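Local coordinates for protein pyridoxamine 5-phosphate-dependent dehydrase (Escherichia coli, PDB 3B8X) that removes the C3'-hydroxyl of GDP-4-keto-6-deoxy-D-mannose by a combined transamination and deoxygenation on the way to L-colitose, a sugar of the lipopolysaccharide O-antigen, at residues S89-T92 and T93-L97; D345-K348 and Y349-Y352. The protein carries 1 engineered substitution. All blocks are in the same frame, centred on the assembly; numbering follows the deposited sequence.

Interaction 1: S89-T92 and T93-L97; sequences SWST and TYYPL. With G4M ([(2R,3S,4R,5R)-5-(2-amino-6-oxo-1,6-dihydro-9H-purin-9-yl)-3,4-dihydroxytetrahydrofuran-2-yl]methyl (2R,3S,4S,5S,6R)-3,4-dihydroxy-5-[({3-hydroxy-2-methyl-5-[(phosphonooxy)methyl]pyridin-4-yl}methyl)amino]-6-methyltetrahydro-2H-pyran-2-yl dihydrogen diphosphate), chain O.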
loop_
_atom_site.group_PDB
_atom_site.type_symbol
_atom_site.label_atom_id
_atom_site.label_comp_id
_atom_site.label_asym_id
_atom_site.label_seq_id
_atom_site.Cartn_x
_atom_site.Cartn_y
_atom_site.Cartn_z
ATOM N N SER B 89 3.252 5.453 -19.863
ATOM C CA SER B 89 3.149 6.111 -18.566
ATOM C C SER B 89 3.848 5.239 -17.553
ATOM O O SER B 89 4.881 4.675 -17.861
ATOM C CB SER B 89 1.705 6.450 -18.181
ATOM O OG SER B 89 1.029 5.313 -17.685
ATOM N N TRP B 90 3.268 5.085 -16.373
ATOM C CA TRP B 90 3.887 4.249 -15.358
ATOM C C TRP B 90 3.013 3.011 -15.133
ATOM O O TRP B 90 1.810 3.025 -15.370
ATOM C CB TRP B 90 4.140 5.060 -14.067
ATOM C CG TRP B 90 4.929 4.303 -13.025
ATOM C CD1 TRP B 90 4.440 3.754 -11.878
ATOM C CD2 TRP B 90 6.339 4.007 -13.058
ATOM N NE1 TRP B 90 5.477 3.137 -11.177
ATOM C CE2 TRP B 90 6.630 3.227 -11.914
ATOM C CE3 TRP B 90 7.378 4.292 -13.970
ATOM C CZ2 TRP B 90 7.915 2.772 -11.633
ATOM C CZ3 TRP B 90 8.663 3.799 -13.708
ATOM C CH2 TRP B 90 8.921 3.075 -12.530
ATOM N N SER B 91 3.640 1.936 -14.695
ATOM C CA SER B 91 2.956 0.663 -14.544
ATOM C C SER B 91 1.719 0.771 -13.660
ATOM O O SER B 91 0.630 0.268 -13.975
ATOM C CB SER B 91 3.952 -0.356 -13.967
ATOM O OG SER B 91 4.338 0.012 -12.642
ATOM N N THR B 92 1.905 1.434 -12.526
ATOM C CA THR B 92 0.837 1.639 -11.556
ATOM C C THR B 92 -0.213 2.676 -11.959
ATOM O O THR B 92 -1.163 2.892 -11.225
ATOM C CB THR B 92 1.326 1.798 -10.096
ATOM O OG1 THR B 92 2.104 2.994 -9.970
ATOM C CG2 THR B 92 2.118 0.592 -9.625
ATOM N N THR B 93 -0.063 3.290 -13.133
ATOM C CA THR B 93 -1.148 4.068 -13.716
ATOM C C THR B 93 -2.170 2.994 -14.194
ATOM O O THR B 93 -3.398 3.097 -13.971
ATOM C CB THR B 93 -0.722 4.823 -14.957
ATOM O OG1 THR B 93 0.354 5.697 -14.612
ATOM C CG2 THR B 93 -1.898 5.688 -15.427
ATOM N N TYR B 94 -1.643 1.926 -14.784
ATOM C CA TYR B 94 -2.471 0.841 -15.339
ATOM C C TYR B 94 -3.094 -0.250 -14.428
ATOM O O TYR B 94 -4.231 -0.708 -14.658
ATOM C CB TYR B 94 -1.648 0.142 -16.422
ATOM C CG TYR B 94 -1.164 1.102 -17.481
ATOM C CD1 TYR B 94 -2.064 1.799 -18.278
ATOM C CD2 TYR B 94 0.191 1.334 -17.646
ATOM C CE1 TYR B 94 -1.598 2.720 -19.206
ATOM C CE2 TYR B 94 0.676 2.205 -18.592
ATOM C CZ TYR B 94 -0.229 2.877 -19.385
ATOM O OH TYR B 94 0.259 3.780 -20.316
ATOM N N TYR B 95 -2.340 -0.722 -13.438
ATOM C CA TYR B 95 -2.797 -1.864 -12.629
ATOM C C TYR B 95 -4.139 -1.698 -11.933
ATOM O O TYR B 95 -4.947 -2.641 -11.905
ATOM C CB TYR B 95 -1.714 -2.360 -11.665
ATOM C CG TYR B 95 -0.332 -2.736 -12.263
ATOM C CD1 TYR B 95 -0.175 -3.286 -13.543
ATOM C CD2 TYR B 95 0.823 -2.505 -11.529
ATOM C CE1 TYR B 95 1.100 -3.621 -14.037
ATOM C CE2 TYR B 95 2.069 -2.844 -12.002
ATOM C CZ TYR B 95 2.209 -3.382 -13.255
ATOM O OH TYR B 95 3.478 -3.757 -13.660
ATOM N N PRO B 96 -4.317 -0.565 -11.240
ATOM C CA PRO B 96 -5.565 -0.376 -10.489
ATOM C C PRO B 96 -6.727 -0.532 -11.489
ATOM O O PRO B 96 -7.837 -0.860 -11.133
ATOM C CB PRO B 96 -5.474 1.080 -9.980
ATOM C CG PRO B 96 -3.994 1.418 -10.005
ATOM C CD PRO B 96 -3.383 0.573 -11.116
ATOM N N LEU B 97 -6.478 -0.301 -12.764
ATOM C CA LEU B 97 -7.572 -0.355 -13.720
ATOM C C LEU B 97 -7.981 -1.784 -13.833
ATOM O O LEU B 97 -9.154 -2.131 -13.748
ATOM C CB LEU B 97 -7.137 0.230 -15.069
ATOM C CG LEU B 97 -6.584 1.664 -15.091
ATOM C CD1 LEU B 97 -6.386 2.092 -16.536
ATOM C CD2 LEU B 97 -7.536 2.657 -14.376
HETATM O OP3 G4M O . 6.783 5.804 -7.289
HETATM P PL G4M O . 5.313 6.123 -6.789
HETATM O OP1 G4M O . 4.527 4.806 -6.259
HETATM O OP2 G4M O . 5.391 7.204 -5.602
HETATM O OP4 G4M O . 4.499 6.863 -7.991
HETATM C C5B G4M O . 4.139 5.888 -8.928
HETATM C C5L G4M O . 3.924 6.581 -10.220
HETATM C C6L G4M O . 2.627 6.774 -10.676
HETATM N N1L G4M O . 2.426 7.332 -11.848
HETATM C C2L G4M O . 3.399 7.734 -12.637
HETATM C C2A G4M O . 3.088 8.315 -13.996
HETATM C C3L G4M O . 4.733 7.626 -12.256
HETATM O O3L G4M O . 5.687 7.994 -13.139
HETATM C C4L G4M O . 5.008 7.051 -10.974
HETATM C C4A G4M O . 6.318 6.878 -10.507
HETATM N N4A G4M O . 7.318 7.165 -11.286
HETATM C C4G G4M O . 8.637 7.090 -10.766
HETATM C C5G G4M O . 9.630 6.677 -11.827
HETATM C C6G G4M O . 9.471 7.538 -13.080
HETATM O O5G G4M O . 10.868 7.024 -11.214
HETATM C C3G G4M O . 8.744 6.059 -9.630
HETATM O O3G G4M O . 8.820 6.778 -8.404
HETATM C C2G G4M O . 10.057 5.238 -9.793
HETATM O O2G G4M O . 10.398 4.537 -8.593
HETATM C C1G G4M O . 11.211 6.142 -10.155
HETATM O O1G G4M O . 12.194 5.295 -10.737
HETATM P P2 G4M O . 13.731 5.573 -10.437
HETATM O O3P G4M O . 14.058 7.143 -10.647
HETATM O O4P G4M O . 14.594 4.795 -11.568
HETATM O OPP G4M O . 13.900 5.059 -8.918
HETATM P P G4M O . 15.432 4.956 -8.445
HETATM O O1P G4M O . 16.483 4.103 -9.330
HETATM O O2P G4M O . 15.226 4.244 -7.036
HETATM O "O5'" G4M O . 15.942 6.386 -8.003
HETATM C "C5'" G4M O . 16.554 7.066 -9.079
HETATM C "C4'" G4M O . 17.904 7.563 -8.589
HETATM O "O4'" G4M O . 17.767 8.088 -7.235
HETATM C "C3'" G4M O . 18.901 6.384 -8.498
HETATM O "O3'" G4M O . 20.186 6.923 -8.771
HETATM C "C2'" G4M O . 18.769 5.920 -7.031
HETATM O "O2'" G4M O . 20.020 5.362 -6.612
HETATM C "C1'" G4M O . 18.561 7.265 -6.349
HETATM N N9 G4M O . 17.890 7.115 -5.053
HETATM C C8 G4M O . 16.617 6.680 -4.864
HETATM N N7 G4M O . 16.360 6.725 -3.571
HETATM C C4 G4M O . 18.431 7.459 -3.840
HETATM C C5 G4M O . 17.436 7.206 -2.867
HETATM C C6 G4M O . 17.723 7.493 -1.483
HETATM O O6 G4M O . 16.921 7.315 -0.579
HETATM N N3 G4M O . 19.621 7.936 -3.465
HETATM C C2 G4M O . 19.875 8.174 -2.189
HETATM N N1 G4M O . 18.954 7.966 -1.194
HETATM N N2 G4M O . 21.102 8.642 -1.835
#
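Ser91 O is the hub of this first helical turn. It accepts Tyr95 N at 3.2 Å and a weaker bond from Tyr94 N, while the Tyr95 ring presents one face to the same oxygen, which stands 3.5 Å above the plane and over its centre. Tyr95 gets there because its CG lies anti to its own carbonyl carbon (chi1 -54°), folding the ring back along the helix until Tyr95 OH comes within 3.4 Å of Ser91 CB. Trp90 is the N-cap: Trp90 O receives Thr93 N at 2.9 Å, and Trp90 N makes a weak return bond to Thr93 OG1, which, held beside the Thr93 backbone N by chi1 of -59°, faces back toward the cap. Behind the cap, Ser89 OG sits among three oxygens, 3.2 Å from Thr93 OG1 and 3.1 Å from Tyr94 OH, with a weak bond to Trp90 O.

Packing is tight where the Trp90 indole lies against the cofactor's pyridine ring, with Trp90 CD1 3.3 Å from G4M C5L; Ser91 OG takes the opposite indole face. Trp90 thus forms a wall of the cofactor–sugar pocket, and Phe242 and Phe244 of the second subunit meet its ring edge-to-face. Looser is the oblique crossing of Thr92 CG2 and Tyr95 CD2, at 3.9 Å, though all the touching residues are buried.

The hydroxyls bond to partners beyond the turn: Thr92 OG1 to Ser59, Thr93 OG1 to Asp161, Tyr94 OH to Pro86 O, and both Ser91 OG and Tyr95 OH to His217 O of the second subunit. Helix 91-99 is the crossover of the beta-alpha-beta unit between parallel strands 82-86 and 103-107, with Thr93 resting on strand 129-135, Leu97 on strand 82-86, and Pro96 against helix 58-68.

Interaction 2: D345-K348 and Y349-Y352; sequences DVLK and YFDY. With NA (sodium ion), chain M.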
loop_
_atom_site.group_PDB
_atom_site.type_symbol
_atom_site.label_atom_id
_atom_site.label_comp_id
_atom_site.label_asym_id
_atom_site.label_seq_id
_atom_site.Cartn_x
_atom_site.Cartn_y
_atom_site.Cartn_z
ATOM N N ASP B 345 2.895 -10.023 -20.886
ATOM C CA ASP B 345 2.913 -10.724 -19.608
ATOM C C ASP B 345 1.882 -10.213 -18.618
ATOM O O ASP B 345 1.186 -10.995 -17.966
ATOM C CB ASP B 345 4.306 -10.648 -19.000
ATOM C CG ASP B 345 4.965 -9.285 -19.206
ATOM O OD1 ASP B 345 4.319 -8.334 -19.716
ATOM O OD2 ASP B 345 6.176 -9.217 -18.912
ATOM N N VAL B 346 1.766 -8.887 -18.567
ATOM C CA VAL B 346 0.841 -8.186 -17.690
ATOM C C VAL B 346 -0.535 -8.059 -18.345
ATOM O O VAL B 346 -1.597 -8.161 -17.698
ATOM C CB VAL B 346 1.422 -6.749 -17.470
ATOM C CG1 VAL B 346 0.419 -5.783 -16.918
ATOM C CG2 VAL B 346 2.623 -6.802 -16.591
ATOM N N LEU B 347 -0.501 -7.823 -19.648
ATOM C CA LEU B 347 -1.705 -7.570 -20.404
ATOM C C LEU B 347 -2.653 -8.739 -20.451
ATOM O O LEU B 347 -3.871 -8.563 -20.581
ATOM C CB LEU B 347 -1.399 -7.025 -21.798
ATOM C CG LEU B 347 -0.956 -5.579 -21.625
ATOM C CD1 LEU B 347 -0.371 -4.972 -22.922
ATOM C CD2 LEU B 347 -2.190 -4.828 -21.149
ATOM N N LYS B 348 -2.097 -9.931 -20.302
ATOM C CA LYS B 348 -2.958 -11.093 -20.285
ATOM C C LYS B 348 -3.990 -11.078 -19.182
ATOM O O LYS B 348 -4.977 -11.815 -19.271
ATOM C CB LYS B 348 -2.186 -12.409 -20.310
ATOM C CG LYS B 348 -1.330 -12.744 -19.084
ATOM C CD LYS B 348 -1.072 -14.258 -19.109
ATOM C CE LYS B 348 0.051 -14.717 -18.199
ATOM N NZ LYS B 348 0.494 -16.092 -18.577
ATOM N N TYR B 349 -3.796 -10.218 -18.183
ATOM C CA TYR B 349 -4.721 -10.147 -17.057
ATOM C C TYR B 349 -5.733 -9.023 -17.239
ATOM O O TYR B 349 -6.635 -8.838 -16.414
ATOM C CB TYR B 349 -3.949 -9.977 -15.741
ATOM C CG TYR B 349 -2.880 -11.020 -15.521
ATOM C CD1 TYR B 349 -1.559 -10.735 -15.711
ATOM C CD2 TYR B 349 -3.206 -12.315 -15.086
ATOM C CE1 TYR B 349 -0.575 -11.689 -15.479
ATOM C CE2 TYR B 349 -2.212 -13.293 -14.874
ATOM C CZ TYR B 349 -0.889 -12.963 -15.076
ATOM O OH TYR B 349 0.069 -13.946 -14.871
ATOM N N PHE B 350 -5.565 -8.266 -18.317
ATOM C CA PHE B 350 -6.439 -7.133 -18.600
ATOM C C PHE B 350 -7.570 -7.454 -19.564
ATOM O O PHE B 350 -7.445 -8.315 -20.417
ATOM C CB PHE B 350 -5.630 -6.022 -19.282
ATOM C CG PHE B 350 -4.854 -5.160 -18.341
ATOM C CD1 PHE B 350 -3.854 -5.705 -17.558
ATOM C CD2 PHE B 350 -5.111 -3.789 -18.256
ATOM C CE1 PHE B 350 -3.127 -4.892 -16.700
ATOM C CE2 PHE B 350 -4.392 -2.957 -17.355
ATOM C CZ PHE B 350 -3.398 -3.521 -16.593
ATOM N N ASP B 351 -8.605 -6.624 -19.495
ATOM C CA ASP B 351 -9.705 -6.618 -20.433
ATOM C C ASP B 351 -9.433 -5.276 -21.134
ATOM O O ASP B 351 -9.753 -4.226 -20.607
ATOM C CB ASP B 351 -11.030 -6.559 -19.663
ATOM C CG ASP B 351 -12.196 -6.157 -20.546
ATOM O OD1 ASP B 351 -12.068 -6.330 -21.769
ATOM O OD2 ASP B 351 -13.229 -5.662 -20.040
ATOM N N TYR B 352 -8.778 -5.291 -22.280
ATOM C CA TYR B 352 -8.455 -4.019 -22.907
ATOM C C TYR B 352 -8.532 -4.096 -24.405
ATOM O O TYR B 352 -8.569 -5.173 -24.992
ATOM C CB TYR B 352 -7.009 -3.644 -22.601
ATOM C CG TYR B 352 -5.999 -4.514 -23.329
ATOM C CD1 TYR B 352 -5.239 -4.021 -24.388
ATOM C CD2 TYR B 352 -5.770 -5.819 -22.914
ATOM C CE1 TYR B 352 -4.288 -4.824 -25.028
ATOM C CE2 TYR B 352 -4.830 -6.646 -23.544
ATOM C CZ TYR B 352 -4.102 -6.139 -24.607
ATOM O OH TYR B 352 -3.204 -6.982 -25.223
HETATM NA NA NA M . 6.415 -6.976 -19.590
HETATM O O HOH W 1 -6.170 -9.764 -22.269
HETATM O O HOH W 2 6.475 -7.637 -21.961
HETATM O O HOH W 3 8.594 -6.779 -20.435
#
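The Tyr352 and Phe350 rings each have Leu347 CD2 over one face, 4.0 Å from the Tyr352 centroid and 11° off its normal but nearer the rim of Phe350, so that both make CH-pi contacts with one methyl. Phe350 O lies at the edge of the Tyr352 ring, in its plane; Val346 O lies at the edge of Phe350, 3.3 Å from Phe350 CD1, and also at the edge of Tyr349. One face of Tyr349 carries Lys348 CG, 3.9 Å from the centroid, and the extended lysine chain runs alongside until Lys348 CE reaches Tyr349 OH at 3.4 Å.

The backbone makes a type I turn from Leu347 to Phe350, closed by Phe350 N to Leu347 O at 2.8 Å; Tyr349 N bonds to Val346 O just before it. Upstream, Asp345 grips sodium through both carboxylate oxygens, OD2 at 2.4 Å; two waters, Asn343 OD1 and Phe244 O of the second subunit complete the site, which therefore bridges the dimer.

The turn carries helix 344-347 into strand 351-354, where Asp351 pairs with Val104 of strand 103-107, while Phe350 rests on Tyr94 and Gln98, and Val346 on Tyr95, of helix 91-99.

Overall arrangement
Interactions 1 and 2 have centres 12 Å apart and come in series along the chain, with some 250 residues between them, yet they pack directly: Tyr94 O meets Phe350 CZ at 3.5 Å, and Tyr95 CE1 meets Val346 CG1 at 3.7 Å. Helix 91-99 leads into strand 103-107, and strand 351-354 adds itself beside that strand as an outermost member of the large mixed sheet, so residues 345-352 dock against the crossover that residues 89-97 begin. Interaction 1 lies deep, at the cofactor; interaction 2 is nearer the periphery. Both touch the second subunit, so the ligand pocket and a sodium site lie along the same dimer interface.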